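Local coordinates for protein hookworm platelet inhibitor 1 (Ancylostoma caninum, PDB 4TPV) that inhibits platelet aggregation and adhesion as a secreted hookworm toxin, possibly by binding integrins such as glycoprotein IIb/IIIa, at residues K38-V43 against S159-G164. Sequence-based numbering, arbitrary orientation.
Sequences KMRTMV and SDYGAG
Tyr-161 lies between the side chains of Lys-38 and Arg-40 in a surface contact of mixed polar and cation-pi character, where the cysteine-rich C-terminal region, at the end of a short 3-10 turn, meets the loop joining helix 13-34 to strand 43-44. The phenol gives its proton to the backbone carbonyl of Lys-38, with Tyr-161 OH 2.6 Å from Lys-38 O; the oxygen sits in the carbonyl plane, with a C=O...donor angle of 154°, and this short bond fixes the outer end of the ring. Arg-40 lies antiparallel to the tyrosine side chain across one face. Its CD stands over the ring centre, 3.6 Å from the Tyr-161 centroid, as a CH-pi contact, and the bend at chi3 (70°) keeps the guanidinium over the same face, with NH1 near the CB end of the ring and Arg-40 CZ 4.7 Å from the Tyr-161 centroid. The two planes are 39° apart, making this a tilted cation-pi pair rather than a flat stack. The Lys-38 chain is straight past CG, its CB 3.6 Å from Tyr-161 CE2, and carries its ammonium on to Asp-160. There Lys-38 NZ meets the anti lone pair of Asp-160 OD2 at 2.8 Å in a salt bridge. The same oxygen also pairs with Arg-157, so the carboxylate probably offsets two neighbouring positive charges. In the same loop, Met-39 and Thr-41 share backbone hydrogen bonds with Cys-176. The arrangement is an interface between the alpha-beta-alpha CAP domain and a disulfide-bonded C-terminal extension, held here by a tyrosine set against two basic side chains.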
ATOM      1  N   LYS A  38     -14.945  -2.605  -4.356  1.00 10.48           N
ATOM      2  CA  LYS A  38     -13.951  -3.451  -5.029  1.00  9.32           C
ATOM      3  C   LYS A  38     -12.526  -3.158  -4.555  1.00 11.68           C
ATOM      4  O   LYS A  38     -11.598  -2.936  -5.345  1.00 10.97           O
ATOM      5  CB  LYS A  38     -14.081  -3.310  -6.549  1.00  9.56           C
ATOM      6  CG  LYS A  38     -14.091  -1.905  -7.106  1.00  9.92           C
ATOM      7  CD  LYS A  38     -14.115  -1.963  -8.635  1.00 13.11           C
ATOM      8  CE  LYS A  38     -14.379  -0.591  -9.234  1.00 19.06           C
ATOM      9  NZ  LYS A  38     -14.413  -0.661 -10.734  1.00 19.51           N
ATOM     10  N   MET A  39     -12.355  -3.200  -3.238  1.00  9.70           N
ATOM     11  CA  MET A  39     -11.034  -3.007  -2.652  1.00  8.65           C
ATOM     12  C   MET A  39     -10.250  -4.295  -2.808  1.00 10.73           C
ATOM     13  O   MET A  39     -10.643  -5.324  -2.283  1.00 13.45           O
ATOM     14  CB  MET A  39     -11.132  -2.620  -1.176  1.00  9.98           C
ATOM     15  CG  MET A  39      -9.781  -2.320  -0.548  1.00  8.14           C
ATOM     16  SD  MET A  39      -9.182  -0.660  -0.889  1.00  8.75           S
ATOM     17  CE  MET A  39     -10.292   0.380   0.071  1.00 10.86           C
ATOM     18  N   ARG A  40      -9.140  -4.238  -3.536  1.00  8.29           N
ATOM     19  CA  ARG A  40      -8.320  -5.443  -3.746  1.00  8.16           C
ATOM     20  C   ARG A  40      -7.421  -5.804  -2.565  1.00  9.01           C
ATOM     21  O   ARG A  40      -6.881  -4.948  -1.864  1.00 11.89           O
ATOM     22  CB  ARG A  40      -7.461  -5.277  -5.007  1.00  9.74           C
ATOM     23  CG  ARG A  40      -8.326  -5.202  -6.292  1.00 10.86           C
ATOM     24  CD  ARG A  40      -7.558  -5.492  -7.572  1.00 11.37           C
ATOM     25  NE  ARG A  40      -7.184  -6.911  -7.653  1.00 12.35           N
ATOM     26  CZ  ARG A  40      -6.927  -7.548  -8.788  1.00 16.50           C
ATOM     27  NH1 ARG A  40      -7.014  -6.909  -9.941  1.00 17.33           N
ATOM     28  NH2 ARG A  40      -6.586  -8.830  -8.762  1.00 18.95           N
ATOM     29  N   THR A  41      -7.231  -7.105  -2.391  1.00  8.11           N
ATOM     30  CA  THR A  41      -6.202  -7.615  -1.501  1.00  9.95           C
ATOM     31  C   THR A  41      -4.860  -7.294  -2.118  1.00 10.28           C
ATOM     32  O   THR A  41      -4.657  -7.541  -3.313  1.00 10.20           O
ATOM     33  CB  THR A  41      -6.313  -9.120  -1.309  1.00  9.86           C
ATOM     34  OG1 THR A  41      -7.630  -9.448  -0.865  1.00 12.37           O
ATOM     35  CG2 THR A  41      -5.304  -9.614  -0.268  1.00 11.71           C
ATOM     36  N   MET A  42      -3.958  -6.731  -1.320  1.00  9.09           N
ATOM     37  CA  MET A  42      -2.574  -6.581  -1.784  1.00  7.92           C
ATOM     38  C   MET A  42      -1.735  -7.822  -1.568  1.00 10.18           C
ATOM     39  O   MET A  42      -1.850  -8.521  -0.554  1.00 12.86           O
ATOM     40  CB  MET A  42      -1.874  -5.426  -1.088  1.00  8.23           C
ATOM     41  CG  MET A  42      -2.314  -4.052  -1.555  1.00 10.53           C
ATOM     42  SD  MET A  42      -1.423  -2.747  -0.664  1.00 10.98           S
ATOM     43  CE  MET A  42      -1.923  -1.322  -1.642  1.00 10.80           C
ATOM     44  N   VAL A  43      -0.862  -8.068  -2.537  1.00  8.55           N
ATOM     45  CA  VAL A  43       0.119  -9.143  -2.449  1.00  8.58           C
ATOM     46  C   VAL A  43       1.506  -8.522  -2.533  1.00 11.72           C
ATOM     47  O   VAL A  43       1.705  -7.572  -3.284  1.00 13.40           O
ATOM     48  CB  VAL A  43      -0.076 -10.170  -3.582  1.00 12.22           C
ATOM     49  CG1 VAL A  43       1.082 -11.170  -3.618  1.00 19.19           C
ATOM     50  CG2 VAL A  43      -1.424 -10.858  -3.431  1.00 13.05           C
ATOM     51  N   SER A 159     -15.832  -8.385  -9.827  1.00 13.99           N
ATOM     52  CA  SER A 159     -15.804  -8.866 -11.210  1.00 13.67           C
ATOM     53  C   SER A 159     -15.397  -7.779 -12.216  1.00 14.31           C
ATOM     54  O   SER A 159     -15.097  -8.081 -13.365  1.00 17.88           O
ATOM     55  CB  SER A 159     -17.160  -9.459 -11.597  1.00 20.89           C
ATOM     56  OG  SER A 159     -18.176  -8.476 -11.600  1.00 27.60           O
ATOM     57  N   ASP A 160     -15.399  -6.523 -11.787  1.00 13.70           N
ATOM     58  CA  ASP A 160     -14.885  -5.433 -12.614  1.00 13.69           C
ATOM     59  C   ASP A 160     -13.440  -5.666 -13.022  1.00 13.37           C
ATOM     60  O   ASP A 160     -12.990  -5.145 -14.039  1.00 16.91           O
ATOM     61  CB  ASP A 160     -14.972  -4.094 -11.876  1.00 14.59           C
ATOM     62  CG  ASP A 160     -16.366  -3.519 -11.858  1.00 18.28           C
ATOM     63  OD1 ASP A 160     -17.328  -4.203 -12.292  1.00 19.14           O
ATOM     64  OD2 ASP A 160     -16.495  -2.374 -11.385  1.00 19.79           O
ATOM     65  N   TYR A 161     -12.708  -6.418 -12.203  1.00 13.63           N
ATOM     66  CA  TYR A 161     -11.298  -6.707 -12.462  1.00 12.89           C
ATOM     67  C   TYR A 161     -11.101  -7.871 -13.427  1.00 16.37           C
ATOM     68  O   TYR A 161      -9.974  -8.174 -13.830  1.00 18.45           O
ATOM     69  CB  TYR A 161     -10.581  -6.986 -11.145  1.00 14.28           C
ATOM     70  CG  TYR A 161     -10.581  -5.784 -10.232  1.00 11.79           C
ATOM     71  CD1 TYR A 161      -9.975  -4.598 -10.620  1.00 10.24           C
ATOM     72  CD2 TYR A 161     -11.216  -5.821  -8.990  1.00  9.80           C
ATOM     73  CE1 TYR A 161      -9.976  -3.492  -9.791  1.00 10.70           C
ATOM     74  CE2 TYR A 161     -11.213  -4.720  -8.148  1.00 10.73           C
ATOM     75  CZ  TYR A 161     -10.604  -3.554  -8.552  1.00  9.03           C
ATOM     76  OH  TYR A 161     -10.604  -2.446  -7.729  1.00 12.07           O
ATOM     77  N   GLY A 162     -12.197  -8.522 -13.794  1.00 15.62           N
ATOM     78  CA  GLY A 162     -12.163  -9.565 -14.798  1.00 18.92           C
ATOM     79  C   GLY A 162     -11.574 -10.869 -14.308  1.00 16.71           C
ATOM     80  O   GLY A 162     -11.730 -11.230 -13.146  1.00 18.35           O
ATOM     81  N   ALA A 163     -10.866 -11.555 -15.203  1.00 17.59           N
ATOM     82  CA  ALA A 163     -10.571 -12.975 -15.059  1.00 19.81           C
ATOM     83  C   ALA A 163     -10.039 -13.390 -13.685  1.00 15.81           C
ATOM     84  O   ALA A 163      -9.044 -12.864 -13.188  1.00 19.08           O
ATOM     85  CB  ALA A 163      -9.582 -13.411 -16.160  1.00 25.22           C
ATOM     86  N   GLY A 164     -10.735 -14.344 -13.084  1.00 16.17           N
ATOM     87  CA  GLY A 164     -10.271 -15.015 -11.887  1.00 14.90           C
ATOM     88  C   GLY A 164     -10.427 -14.286 -10.569  1.00 18.30           C
ATOM     89  O   GLY A 164     -10.130 -14.861  -9.522  1.00 16.52           O
TER